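PDB 6W5E: BSU-2 beta-lactamase, which probably hydrolyses the amide bond of beta-lactam antibiotics as a class D, active-site-serine beta-lactamase. Local coordinates for residues D160-W163 against S167-I170; W144-T147 against N152-I155; A83-Q88 against R134-E139. All blocks are in the same frame, centred on the assembly; numbering follows the deposited sequence.

Contact 1: D160-W163 against S167-I170; sequences DQFW and SLTI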
loop_
_atom_site.group_PDB
_atom_site.type_symbol
_atom_site.label_atom_id
_atom_site.label_comp_id
_atom_site.label_asym_id
_atom_site.label_seq_id
_atom_site.Cartn_x
_atom_site.Cartn_y
_atom_site.Cartn_z
ATOM N N ASP A 160 8.739 9.483 13.105
ATOM C CA ASP A 160 8.766 8.027 12.973
ATOM C C ASP A 160 7.533 7.344 13.560
ATOM O O ASP A 160 7.547 6.128 13.783
ATOM C CB ASP A 160 10.064 7.421 13.515
ATOM C CG ASP A 160 10.351 7.815 14.941
ATOM O OD1 ASP A 160 9.436 8.277 15.651
ATOM O OD2 ASP A 160 11.522 7.668 15.347
ATOM N N GLN A 161 6.461 8.093 13.796
ATOM C CA GLN A 161 5.225 7.524 14.322
ATOM C C GLN A 161 3.986 7.894 13.516
ATOM O O GLN A 161 2.965 7.210 13.642
ATOM C CB GLN A 161 5.025 7.967 15.785
ATOM C CG GLN A 161 3.848 7.326 16.530
ATOM C CD GLN A 161 3.992 5.823 16.680
ATOM O OE1 GLN A 161 5.073 5.325 16.986
ATOM N NE2 GLN A 161 2.898 5.092 16.467
ATOM N N PHE A 162 4.046 8.921 12.666
ATOM C CA PHE A 162 2.818 9.574 12.205
ATOM C C PHE A 162 1.904 8.681 11.383
ATOM O O PHE A 162 0.707 8.972 11.305
ATOM C CB PHE A 162 3.120 10.864 11.436
ATOM C CG PHE A 162 3.904 10.662 10.158
ATOM C CD1 PHE A 162 3.273 10.279 8.986
ATOM C CD2 PHE A 162 5.274 10.886 10.124
ATOM C CE1 PHE A 162 3.991 10.103 7.818
ATOM C CE2 PHE A 162 5.998 10.720 8.953
ATOM C CZ PHE A 162 5.352 10.326 7.798
ATOM N N TRP A 163 2.423 7.628 10.756
ATOM C CA TRP A 163 1.593 6.762 9.918
ATOM C C TRP A 163 1.038 5.562 10.671
ATOM O O TRP A 163 0.316 4.749 10.069
ATOM C CB TRP A 163 2.365 6.287 8.679
ATOM C CG TRP A 163 3.537 5.386 8.963
ATOM C CD1 TRP A 163 3.547 4.018 8.951
ATOM C CD2 TRP A 163 4.879 5.791 9.242
ATOM N NE1 TRP A 163 4.802 3.549 9.230
ATOM C CE2 TRP A 163 5.646 4.617 9.407
ATOM C CE3 TRP A 163 5.507 7.031 9.371
ATOM C CZ2 TRP A 163 7.010 4.650 9.701
ATOM C CZ3 TRP A 163 6.862 7.062 9.662
ATOM C CH2 TRP A 163 7.597 5.880 9.823
ATOM N N SER A 167 -1.384 10.552 13.661
ATOM C CA SER A 167 -1.956 11.794 13.148
ATOM C C SER A 167 -2.337 11.726 11.678
ATOM O O SER A 167 -3.305 12.375 11.265
ATOM C CB SER A 167 -0.982 12.950 13.392
ATOM O OG SER A 167 0.245 12.737 12.703
ATOM N N LEU A 168 -1.595 10.979 10.871
ATOM C CA LEU A 168 -1.844 10.974 9.435
ATOM C C LEU A 168 -3.031 10.074 9.103
ATOM O O LEU A 168 -3.131 8.949 9.604
ATOM C CB LEU A 168 -0.604 10.474 8.698
ATOM C CG LEU A 168 -0.700 10.366 7.175
ATOM C CD1 LEU A 168 -0.952 11.714 6.533
ATOM C CD2 LEU A 168 0.560 9.728 6.632
ATOM N N THR A 169 -3.940 10.580 8.271
ATOM C CA THR A 169 -5.070 9.799 7.795
ATOM C C THR A 169 -5.244 10.007 6.297
ATOM O O THR A 169 -4.857 11.039 5.745
ATOM C CB THR A 169 -6.368 10.185 8.519
ATOM O OG1 THR A 169 -6.718 11.524 8.162
ATOM C CG2 THR A 169 -6.201 10.080 10.035
ATOM N N ILE A 170 -5.838 9.013 5.647
ATOM C CA ILE A 170 -6.081 9.060 4.210
ATOM C C ILE A 170 -7.271 8.155 3.921
ATOM O O ILE A 170 -7.412 7.088 4.528
ATOM C CB ILE A 170 -4.814 8.644 3.422
ATOM C CG1 ILE A 170 -5.025 8.820 1.914
ATOM C CG2 ILE A 170 -4.383 7.220 3.793
ATOM C CD1 ILE A 170 -3.789 8.576 1.089
HETATM O O HOH W 1 -1.554 7.470 11.419
#

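Contact 2: W144-T147 against N152-I155; sequences WLHT and NEDI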
loop_
_atom_site.group_PDB
_atom_site.type_symbol
_atom_site.label_atom_id
_atom_site.label_comp_id
_atom_site.label_asym_id
_atom_site.label_seq_id
_atom_site.Cartn_x
_atom_site.Cartn_y
_atom_site.Cartn_z
ATOM N N TRP A 144 6.903 16.771 0.635
ATOM C CA TRP A 144 6.546 15.661 -0.243
ATOM C C TRP A 144 5.084 15.252 -0.082
ATOM O O TRP A 144 4.418 14.929 -1.067
ATOM C CB TRP A 144 7.483 14.479 -0.006
ATOM C CG TRP A 144 8.744 14.575 -0.806
ATOM C CD1 TRP A 144 9.988 14.925 -0.358
ATOM C CD2 TRP A 144 8.870 14.346 -2.211
ATOM N NE1 TRP A 144 10.886 14.920 -1.406
ATOM C CE2 TRP A 144 10.222 14.562 -2.551
ATOM C CE3 TRP A 144 7.973 13.965 -3.214
ATOM C CZ2 TRP A 144 10.694 14.417 -3.855
ATOM C CZ3 TRP A 144 8.443 13.826 -4.508
ATOM C CH2 TRP A 144 9.791 14.049 -4.817
ATOM N N LEU A 145 4.565 15.237 1.150
ATOM C CA LEU A 145 3.168 14.839 1.314
ATOM C C LEU A 145 2.215 15.841 0.671
ATOM O O LEU A 145 1.117 15.458 0.247
ATOM C CB LEU A 145 2.830 14.608 2.788
ATOM C CG LEU A 145 3.527 13.411 3.455
ATOM C CD1 LEU A 145 2.805 13.010 4.727
ATOM C CD2 LEU A 145 3.648 12.211 2.521
ATOM N N HIS A 146 2.594 17.122 0.590
ATOM C CA HIS A 146 1.744 18.042 -0.162
ATOM C C HIS A 146 1.878 17.821 -1.661
ATOM O O HIS A 146 0.878 17.862 -2.384
ATOM C CB HIS A 146 1.990 19.505 0.207
ATOM C CG HIS A 146 0.847 20.407 -0.165
ATOM N ND1 HIS A 146 -0.427 20.229 0.330
ATOM C CD2 HIS A 146 0.779 21.483 -0.988
ATOM C CE1 HIS A 146 -1.227 21.157 -0.164
ATOM N NE2 HIS A 146 -0.520 21.928 -0.971
ATOM N N THR A 147 3.099 17.571 -2.144
ATOM C CA THR A 147 3.284 17.217 -3.550
ATOM C C THR A 147 2.416 16.023 -3.933
ATOM O O THR A 147 1.841 15.984 -5.027
ATOM C CB THR A 147 4.769 16.930 -3.823
ATOM O OG1 THR A 147 5.486 18.167 -3.850
ATOM C CG2 THR A 147 4.978 16.208 -5.150
ATOM N N ASN A 152 -4.724 13.786 4.936
ATOM C CA ASN A 152 -4.685 15.030 5.699
ATOM C C ASN A 152 -3.272 15.579 5.860
ATOM O O ASN A 152 -3.112 16.661 6.433
ATOM C CB ASN A 152 -5.384 14.883 7.061
ATOM C CG ASN A 152 -4.579 14.069 8.079
ATOM O OD1 ASN A 152 -3.555 13.459 7.762
ATOM N ND2 ASN A 152 -5.051 14.060 9.319
ATOM N N GLU A 153 -2.250 14.856 5.388
ATOM C CA GLU A 153 -0.859 15.311 5.397
ATOM C C GLU A 153 -0.346 15.654 6.796
ATOM O O GLU A 153 0.643 16.377 6.931
ATOM C CB GLU A 153 -0.631 16.470 4.412
ATOM C CG GLU A 153 -1.230 16.215 3.031
ATOM C CD GLU A 153 -1.062 17.386 2.086
ATOM O OE1 GLU A 153 -0.243 18.283 2.391
ATOM O OE2 GLU A 153 -1.741 17.406 1.035
ATOM N N ASP A 154 -0.976 15.131 7.845
ATOM C CA ASP A 154 -0.672 15.537 9.214
ATOM C C ASP A 154 0.399 14.610 9.790
ATOM O O ASP A 154 0.122 13.446 10.098
ATOM C CB ASP A 154 -1.947 15.503 10.055
ATOM C CG ASP A 154 -1.759 16.125 11.423
ATOM O OD1 ASP A 154 -0.599 16.224 11.884
ATOM O OD2 ASP A 154 -2.778 16.490 12.045
ATOM N N ILE A 155 1.613 15.136 9.965
ATOM C CA ILE A 155 2.727 14.366 10.507
ATOM C C ILE A 155 3.064 14.771 11.942
ATOM O O ILE A 155 4.132 14.432 12.448
ATOM C CB ILE A 155 3.960 14.373 9.582
ATOM C CG1 ILE A 155 4.565 15.774 9.440
ATOM C CG2 ILE A 155 3.591 13.843 8.204
ATOM C CD1 ILE A 155 5.939 15.800 8.730
#

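Contact 3: A83-Q88 against R134-E139; sequences ALIGLQ and RDIGEE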
loop_
_atom_site.group_PDB
_atom_site.type_symbol
_atom_site.label_atom_id
_atom_site.label_comp_id
_atom_site.label_asym_id
_atom_site.label_seq_id
_atom_site.Cartn_x
_atom_site.Cartn_y
_atom_site.Cartn_z
ATOM N N ALA A 83 9.208 4.677 0.817
ATOM C CA ALA A 83 10.221 4.137 -0.085
ATOM C C ALA A 83 10.441 5.049 -1.287
ATOM O O ALA A 83 11.589 5.299 -1.675
ATOM C CB ALA A 83 9.821 2.736 -0.544
ATOM N N LEU A 84 9.363 5.553 -1.895
ATOM C CA LEU A 84 9.509 6.463 -3.029
ATOM C C LEU A 84 10.306 7.703 -2.645
ATOM O O LEU A 84 11.275 8.069 -3.323
ATOM C CB LEU A 84 8.131 6.858 -3.571
ATOM C CG LEU A 84 7.359 5.768 -4.321
ATOM C CD1 LEU A 84 5.888 6.131 -4.392
ATOM C CD2 LEU A 84 7.946 5.561 -5.718
ATOM N N ILE A 85 9.911 8.369 -1.555
ATOM C CA ILE A 85 10.625 9.571 -1.124
ATOM C C ILE A 85 12.062 9.230 -0.775
ATOM O O ILE A 85 13.002 9.935 -1.172
ATOM C CB ILE A 85 9.912 10.232 0.067
ATOM C CG1 ILE A 85 8.510 10.698 -0.319
ATOM C CG2 ILE A 85 10.746 11.388 0.607
ATOM C CD1 ILE A 85 7.655 11.034 0.895
ATOM N N GLY A 86 12.252 8.142 -0.019
ATOM C CA GLY A 86 13.579 7.808 0.468
ATOM C C GLY A 86 14.554 7.529 -0.655
ATOM O O GLY A 86 15.703 7.971 -0.610
ATOM N N LEU A 87 14.106 6.803 -1.684
ATOM C CA LEU A 87 14.967 6.572 -2.840
ATOM C C LEU A 87 15.199 7.863 -3.611
ATOM O O LEU A 87 16.330 8.148 -4.027
ATOM C CB LEU A 87 14.327 5.525 -3.751
ATOM C CG LEU A 87 14.330 4.100 -3.200
ATOM C CD1 LEU A 87 13.330 3.213 -3.950
ATOM C CD2 LEU A 87 15.740 3.513 -3.241
ATOM N N GLN A 88 14.147 8.668 -3.795
ATOM C CA GLN A 88 14.271 9.884 -4.595
ATOM C C GLN A 88 15.269 10.856 -3.979
ATOM O O GLN A 88 16.070 11.461 -4.702
ATOM C CB GLN A 88 12.907 10.553 -4.754
ATOM C CG GLN A 88 12.904 11.751 -5.695
ATOM C CD GLN A 88 13.200 11.370 -7.136
ATOM O OE1 GLN A 88 12.872 10.272 -7.584
ATOM N NE2 GLN A 88 13.807 12.290 -7.879
ATOM N N ARG A 134 13.227 9.044 9.726
ATOM C CA ARG A 134 14.077 9.974 10.460
ATOM C C ARG A 134 15.111 10.621 9.545
ATOM O O ARG A 134 15.395 11.818 9.673
ATOM C CB ARG A 134 14.743 9.266 11.645
ATOM C CG ARG A 134 13.790 8.863 12.764
ATOM C CD ARG A 134 14.530 8.462 14.030
ATOM N NE ARG A 134 15.266 7.203 13.888
ATOM C CZ ARG A 134 14.753 5.999 14.130
ATOM N NH1 ARG A 134 13.486 5.888 14.521
ATOM N NH2 ARG A 134 15.505 4.910 13.984
ATOM N N ASP A 135 15.673 9.851 8.603
ATOM C CA ASP A 135 16.646 10.416 7.671
ATOM C C ASP A 135 15.980 11.350 6.665
ATOM O O ASP A 135 16.599 12.326 6.217
ATOM C CB ASP A 135 17.370 9.293 6.932
ATOM C CG ASP A 135 18.467 8.635 7.763
ATOM O OD1 ASP A 135 18.940 9.230 8.752
ATOM O OD2 ASP A 135 18.886 7.520 7.396
ATOM N N ILE A 136 14.728 11.075 6.288
ATOM C CA ILE A 136 14.009 12.001 5.415
ATOM C C ILE A 136 13.788 13.325 6.135
ATOM O O ILE A 136 14.100 14.405 5.613
ATOM C CB ILE A 136 12.690 11.375 4.922
ATOM C CG1 ILE A 136 12.978 10.206 3.964
ATOM C CG2 ILE A 136 11.824 12.429 4.248
ATOM C CD1 ILE A 136 11.743 9.398 3.620
ATOM N N GLY A 137 13.287 13.258 7.361
ATOM C CA GLY A 137 13.162 14.449 8.189
ATOM C C GLY A 137 11.835 15.155 7.993
ATOM O O GLY A 137 11.210 15.095 6.935
ATOM N N GLU A 138 11.414 15.854 9.049
ATOM C CA GLU A 138 10.094 16.478 9.101
ATOM C C GLU A 138 9.835 17.397 7.915
ATOM O O GLU A 138 8.802 17.288 7.245
ATOM C CB GLU A 138 9.976 17.271 10.407
ATOM C CG GLU A 138 8.674 18.027 10.595
ATOM C CD GLU A 138 7.658 17.208 11.350
ATOM O OE1 GLU A 138 7.957 16.026 11.636
ATOM O OE2 GLU A 138 6.572 17.741 11.659
ATOM N N GLU A 139 10.753 18.329 7.650
ATOM C CA GLU A 139 10.489 19.336 6.629
ATOM C C GLU A 139 10.393 18.715 5.238
ATOM O O GLU A 139 9.535 19.102 4.433
ATOM C CB GLU A 139 11.574 20.413 6.668
ATOM C CG GLU A 139 11.740 21.077 8.035
ATOM C CD GLU A 139 12.920 20.523 8.831
ATOM O OE1 GLU A 139 12.966 19.292 9.098
ATOM O OE2 GLU A 139 13.797 21.345 9.201
#

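Contact 1: D160-W163 against S167-I170
Phe162 and Leu168 meet twice, once through the backbone and once through side chains that run alongside one another in the same direction. Leu168 N donates to Phe162 O over 3.1 Å in a fairly straight bond, 158° at the hydrogen, with the donor only moderately tilted from the carbonyl plane. A water reinforces this closure, giving one proton to Phe162 O at 2.7 Å and the other to Leu168 O at 2.8 Å. Phe162 O is thus gripped from two directions, by an amide and by a water.

Next to this bond, Leu168 CD2 comes up to the edge of the phenyl ring, near its plane, 3.6 Å from Phe162 CD1. Leu168 gets there because its CG stands anti to the backbone N (chi1 178°), which sends the isobutyl group alongside the ring. At the other end of the Phe162 side chain, Ser167 OG touches Phe162 CB at 3.7 Å. The ring's face is used differently: Trp163 CE3 sits 3.6 Å above the Phe162 ring plane, over its centre.

The two segments close a short turn in a loop that corresponds to the omega loop of class D enzymes, and Trp163 is probably its characteristic tryptophan, as its bond to the carboxylated lysine suggests. Trp163 NE1 donates to OQ2 of that modified side chain at position 79, which in this class serves as general base, while the neighbouring Phe78 meets the Phe162 ring edge-to-face.

Farther out, the polar partners of Ser167 OG belong to an earlier part of the same loop, the carbonyl of Asp154 and the amide of Gly157. Asn152 fixes the backbone beyond the turn, its ND2 bonded to Ser167 O and its OD1 to Thr169 N.

Contact 2: W144-T147 against N152-I155
His146 and Glu153 supply the polar half of this contact, a histidine-carboxylate hydrogen bond between the last turn of helix 138-147 and the loop that follows it. His146 ND1 donates to Glu153 OE1 over 2.8 Å, and OE1 receives it on its syn lone pair, almost in the plane of the imidazole. A second, weak bond runs from the same ND1 to Glu153 OE2 at 3.2 Å. The fork is skewed, because ring and carboxylate planes are turned 59° apart. A chi1 of -160° brings ND1 of His146 within bonding distance of the carboxylate, and the Glu153 chain reaches out extended to meet it.

The apolar part is a single touch between buried residues: Leu145 CD1 meets Ile155 CG2 at 3.7 Å, the two side chains crossing at a slant.

Glu153 takes left-handed helical backbone angles (phi 58°), and its neighbours close an Asx turn in which Asp154 N donates to Asn152 OD1 over 3.1 Å, from above the carbonyl plane. Lys142, on the same helix as His146, bonds to Glu153 O.

The Glu153 carboxylate faces the carbonyl end of a helix, with its CD 3.4 Å from Leu145 O. Taken alone, the nearby carbonyl would probably disfavour the carboxylate's charge; the His146 N-H offsets this, and helix end and carboxylate together would probably favour a protonated histidine.

Contact 3: A83-Q88 against R134-E139
Ile136 pushes its CD1 methyl against helix 81-88, overlapping Ile85 CG2 at 3.7 Å and resting 3.9 Å from Gly86 N. The receiving helix follows closely on the carboxylated lysine at position 79, and in serine beta-lactamases the helix at this position bears the nucleophilic serine at its N-terminal end. The contact joins this helix to the place where helix 126-136 gives way to helix 138-147.

No hydrogen bond crosses the contact, and the meeting depends on branch choice. The two isoleucines cross at about a right angle. On Ile136, chi1 of -68° directs CG1 and chi2 of 170° extends the arm, carrying CD1 to Ile85 and Gly86 while CG2 branches off to the flank. On Ile85 it is the CG2 branch that receives both: besides CD1 of Ile136 it meets Ile136 CG2 at 3.9 Å. Gly86, having no side chain, presents bare backbone to the incoming methyl, and the CA atoms of Gly86 and Ile136 come within 6.5 Å of each other.

Further apolar cover comes from the next helix, where Met141 touches both isoleucines and Trp144 touches Ile85, completing a buried junction of three helices.

Behind Ile136 the chain must turn sharply. Gly137 is the first residue to leave the helix, with phi at 89°, a conformation in which a CB would be pressed against the carbonyl O of Ile136, and it also occupies the N-cap position of helix 138-147. Arg140 reaches back from that second helix to the carbonyls at the end of the first, its NE bonding to Ile136 O and its NH2 to Asp135 O. Within helix 81-88 the turn spanning the contact is held by Leu87 N, which donates to Ala83 O over 2.9 Å.

How the contacts relate
Followed from the N terminus, the chain enters contact 3 first, where residues 83-88 meet 134-139 and close a long excursion of 45 residues. Helix 138-147 then carries it directly into contact 2, which shuts a four-residue turn, and contact 1 closes a three-residue turn further on. The three come in series; none nests within or crosses another. They are nevertheless stitched together in space: Arg134 NH1 of contact 3 forms a salt bridge with Asp160 OD2 of contact 1, Ile155 of contact 2 packs on Glu138 of contact 3, and Thr169 pairs with Asn152 through the backbone. The junction of the helices, the end of helix 138-147 and the loop after it are thereby joined.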